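Local coordinates for protein nucleoside permease NupG (Escherichia coli K-12, PDB 7DLA) that carries purine and pyrimidine nucleosides across the bacterial inner membrane, with transport driven by the proton motive force, at residues A[38-52]-A[354-367]. The protein carries 1 engineered substitution. Residues are numbered along the deposited sequence; the frame is centred on the assembly and turned at random.
Sequences ASIGAVYSSLGIAAV and NGFGCILGGIVSGK
Glycine-lined helix packing between two transmembrane helices of a major facilitator transporter brings Gly-41 against Gly-362 and Gly-366, and Gly-48 against Gly-355. The segment axes approach to 7.1 Å and run nearly antiparallel, at 172°. The CA atoms of Gly-41 and Gly-366 lie 4.2 Å apart, evidence of close backbone approach. Backbone thus meets backbone: Gly-41 CA comes 3.3 Å from Gly-362 O, and Gly-48 CA 3.6 Å from Gly-355 O, two bent CA-H...O contacts. Conventional hydrogen bonds between the segments are absent; Ser-45 OG bonds Ala-42 O of its own helix, and its CB touches Ile-363 CG1.

Between the glycine contacts, Cys-358 and Ile-359 project into the other helix. Cys-358 swings SG anti to its backbone N (chi1 -168°), which brings the sulfur to 3.7 Å from Gly-48 N, with Leu-47 CB also alongside. Ile-359 is a knob in the hole formed by Ser-45, Gly-48, Ile-49 and Val-52; its CG1-CD1 branch does most of the touching: CG1 lies 3.6 Å from Ile-49 N, and CD1 at its end meets Val-52 CG1. That same Val-52 methyl rests 3.5 Å from Gly-355 CA and over one face of the Phe-356 ring, 15° off the normal, displaced toward the rim: a CH-pi contact. The ring's helix also packs against helix 208-222 through Phe-356 and Leu-360, both on Met-218.

On the side of helix 37-64 turned away from 354-367, Ser-46 packs on helix 92-122; Tyr-44, whose ring leads away from the contact, has its OH hydrogen-bonded with Gly-26 N and Leu-22 O. The contact therefore joins the second transmembrane helix to the eleventh, a pairing of the N- and C-terminal six-helix bundles characteristic of the major facilitator fold.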
# COMPACT_ATOMS: atom_id res chain seq x y z
N ALA A 38 -0.53 18.78 -5.07
CA ALA A 38 -0.75 18.97 -3.64
C ALA A 38 -2.03 18.28 -3.17
O ALA A 38 -2.01 17.48 -2.23
CB ALA A 38 -0.82 20.46 -3.32
N SER A 39 -3.17 18.62 -3.79
CA SER A 39 -4.43 18.09 -3.30
C SER A 39 -4.45 16.56 -3.40
O SER A 39 -4.86 15.89 -2.46
CB SER A 39 -5.61 18.73 -4.05
OG SER A 39 -5.38 19.01 -5.43
N ILE A 40 -3.96 16.00 -4.51
CA ILE A 40 -3.86 14.54 -4.67
C ILE A 40 -3.00 13.91 -3.56
O ILE A 40 -3.36 12.89 -2.97
CB ILE A 40 -3.30 14.19 -6.06
CG1 ILE A 40 -4.21 14.69 -7.17
CG2 ILE A 40 -3.09 12.68 -6.21
CD1 ILE A 40 -3.65 14.45 -8.55
N GLY A 41 -1.81 14.49 -3.31
CA GLY A 41 -0.91 13.92 -2.31
C GLY A 41 -1.50 13.97 -0.91
O GLY A 41 -1.34 13.03 -0.13
N ALA A 42 -2.22 15.05 -0.59
CA ALA A 42 -2.91 15.12 0.70
C ALA A 42 -4.16 14.27 0.74
O ALA A 42 -4.68 14.01 1.83
CB ALA A 42 -3.26 16.56 1.03
N VAL A 43 -4.69 13.85 -0.41
CA VAL A 43 -5.81 12.91 -0.39
C VAL A 43 -5.30 11.49 -0.11
O VAL A 43 -5.85 10.78 0.74
CB VAL A 43 -6.65 13.00 -1.71
CG1 VAL A 43 -7.41 11.72 -2.03
CG2 VAL A 43 -7.69 14.11 -1.58
N TYR A 44 -4.18 11.11 -0.72
CA TYR A 44 -3.57 9.81 -0.46
C TYR A 44 -2.87 9.76 0.91
O TYR A 44 -2.62 8.68 1.43
CB TYR A 44 -2.56 9.50 -1.55
CG TYR A 44 -3.05 8.86 -2.85
CD1 TYR A 44 -3.99 7.83 -2.90
CD2 TYR A 44 -2.56 9.33 -4.07
CE1 TYR A 44 -4.41 7.28 -4.16
CE2 TYR A 44 -2.98 8.81 -5.30
CZ TYR A 44 -3.88 7.79 -5.35
OH TYR A 44 -4.22 7.31 -6.59
N SER A 45 -2.56 10.93 1.50
CA SER A 45 -2.03 10.96 2.86
C SER A 45 -3.01 10.35 3.87
O SER A 45 -2.60 9.85 4.93
CB SER A 45 -1.70 12.40 3.21
OG SER A 45 -2.88 13.17 3.40
N SER A 46 -4.31 10.39 3.58
CA SER A 46 -5.31 9.97 4.57
C SER A 46 -5.15 8.50 4.91
O SER A 46 -5.39 8.09 6.05
CB SER A 46 -6.72 10.28 4.06
OG SER A 46 -6.83 10.02 2.68
N LEU A 47 -4.78 7.68 3.92
CA LEU A 47 -4.39 6.30 4.20
C LEU A 47 -3.45 6.24 5.40
O LEU A 47 -3.68 5.47 6.34
CB LEU A 47 -3.74 5.68 2.97
CG LEU A 47 -4.61 5.64 1.70
CD1 LEU A 47 -4.07 6.50 0.57
CD2 LEU A 47 -4.75 4.21 1.23
N GLY A 48 -2.40 7.06 5.38
CA GLY A 48 -1.46 7.11 6.50
C GLY A 48 -2.12 7.57 7.78
O GLY A 48 -1.96 6.93 8.82
N ILE A 49 -2.83 8.69 7.74
CA ILE A 49 -3.50 9.15 8.97
C ILE A 49 -4.32 8.02 9.59
O ILE A 49 -4.22 7.76 10.79
CB ILE A 49 -4.40 10.39 8.77
CG1 ILE A 49 -3.66 11.65 8.28
CG2 ILE A 49 -5.19 10.67 10.04
CD1 ILE A 49 -3.73 11.95 6.81
N ALA A 50 -5.15 7.36 8.80
CA ALA A 50 -5.95 6.25 9.30
C ALA A 50 -5.07 5.10 9.77
O ALA A 50 -5.41 4.40 10.73
CB ALA A 50 -6.88 5.76 8.21
N ALA A 51 -3.95 4.87 9.08
CA ALA A 51 -3.18 3.66 9.30
C ALA A 51 -2.41 3.74 10.60
O ALA A 51 -2.18 2.72 11.26
CB ALA A 51 -2.22 3.43 8.13
N VAL A 52 -2.02 4.94 11.00
CA VAL A 52 -1.19 5.03 12.19
C VAL A 52 -1.93 4.54 13.43
O VAL A 52 -1.33 3.90 14.29
CB VAL A 52 -0.67 6.46 12.37
CG1 VAL A 52 -0.03 6.94 11.09
CG2 VAL A 52 -1.78 7.35 12.80
N ASN A 354 4.85 2.87 7.29
CA ASN A 354 3.69 2.94 6.41
C ASN A 354 2.65 3.95 6.83
O ASN A 354 1.80 4.31 6.01
CB ASN A 354 3.00 1.57 6.32
CG ASN A 354 3.84 0.53 5.65
OD1 ASN A 354 5.06 0.49 5.85
ND2 ASN A 354 3.22 -0.32 4.84
N GLY A 355 2.64 4.39 8.09
CA GLY A 355 1.72 5.44 8.48
C GLY A 355 2.36 6.80 8.30
O GLY A 355 1.97 7.59 7.43
N PHE A 356 3.41 7.04 9.09
CA PHE A 356 4.12 8.31 9.07
C PHE A 356 4.92 8.49 7.79
O PHE A 356 4.92 9.57 7.19
CB PHE A 356 5.04 8.38 10.29
CG PHE A 356 4.30 8.30 11.58
CD1 PHE A 356 3.37 9.27 11.91
CD2 PHE A 356 4.46 7.20 12.42
CE1 PHE A 356 2.66 9.19 13.09
CE2 PHE A 356 3.75 7.09 13.61
CZ PHE A 356 2.84 8.09 13.95
N GLY A 357 5.64 7.44 7.37
CA GLY A 357 6.20 7.45 6.04
C GLY A 357 5.18 7.84 5.00
O GLY A 357 5.46 8.66 4.12
N CYS A 358 3.95 7.31 5.12
CA CYS A 358 2.92 7.60 4.13
C CYS A 358 2.52 9.06 4.19
O CYS A 358 2.49 9.74 3.16
CB CYS A 358 1.69 6.72 4.33
SG CYS A 358 0.41 6.69 2.98
N ILE A 359 2.14 9.55 5.37
CA ILE A 359 1.70 10.94 5.45
C ILE A 359 2.77 11.87 4.90
O ILE A 359 2.50 12.72 4.04
CB ILE A 359 1.32 11.30 6.89
CG1 ILE A 359 0.48 10.18 7.50
CG2 ILE A 359 0.59 12.60 6.91
CD1 ILE A 359 0.37 10.22 8.99
N LEU A 360 4.00 11.69 5.37
CA LEU A 360 5.06 12.60 4.95
C LEU A 360 5.30 12.50 3.45
O LEU A 360 5.31 13.52 2.74
CB LEU A 360 6.32 12.32 5.76
CG LEU A 360 7.67 12.64 5.13
CD1 LEU A 360 7.88 14.13 5.06
CD2 LEU A 360 8.79 12.01 5.97
N GLY A 361 5.45 11.27 2.93
CA GLY A 361 5.65 11.10 1.50
C GLY A 361 4.50 11.64 0.67
O GLY A 361 4.71 12.38 -0.30
N GLY A 362 3.27 11.26 1.00
CA GLY A 362 2.11 11.73 0.27
C GLY A 362 2.10 13.23 0.11
O GLY A 362 2.07 13.75 -1.01
N ILE A 363 2.18 13.94 1.24
CA ILE A 363 2.14 15.40 1.20
C ILE A 363 3.32 15.96 0.41
O ILE A 363 3.15 16.79 -0.50
CB ILE A 363 2.11 15.97 2.63
CG1 ILE A 363 0.68 15.95 3.18
CG2 ILE A 363 2.74 17.37 2.68
CD1 ILE A 363 0.53 16.79 4.43
N VAL A 364 4.54 15.53 0.73
CA VAL A 364 5.71 16.18 0.13
C VAL A 364 5.77 15.89 -1.36
O VAL A 364 6.15 16.76 -2.16
CB VAL A 364 7.01 15.74 0.85
CG1 VAL A 364 8.25 16.28 0.13
CG2 VAL A 364 7.04 16.19 2.31
N SER A 365 5.42 14.68 -1.77
CA SER A 365 5.54 14.35 -3.18
C SER A 365 4.49 15.10 -3.99
O SER A 365 4.80 15.65 -5.06
CB SER A 365 5.39 12.84 -3.38
OG SER A 365 4.30 12.34 -2.63
N GLY A 366 3.23 15.10 -3.52
CA GLY A 366 2.25 15.96 -4.14
C GLY A 366 2.77 17.37 -4.31
O GLY A 366 2.58 17.99 -5.37
N LYS A 367 3.46 17.89 -3.29
CA LYS A 367 4.00 19.24 -3.41
C LYS A 367 5.11 19.33 -4.44
O LYS A 367 5.26 20.37 -5.09
CB LYS A 367 4.49 19.74 -2.06
CG LYS A 367 3.41 20.34 -1.17
CD LYS A 367 4.05 21.09 -0.03
CE LYS A 367 3.14 21.21 1.18
NZ LYS A 367 2.09 22.25 0.97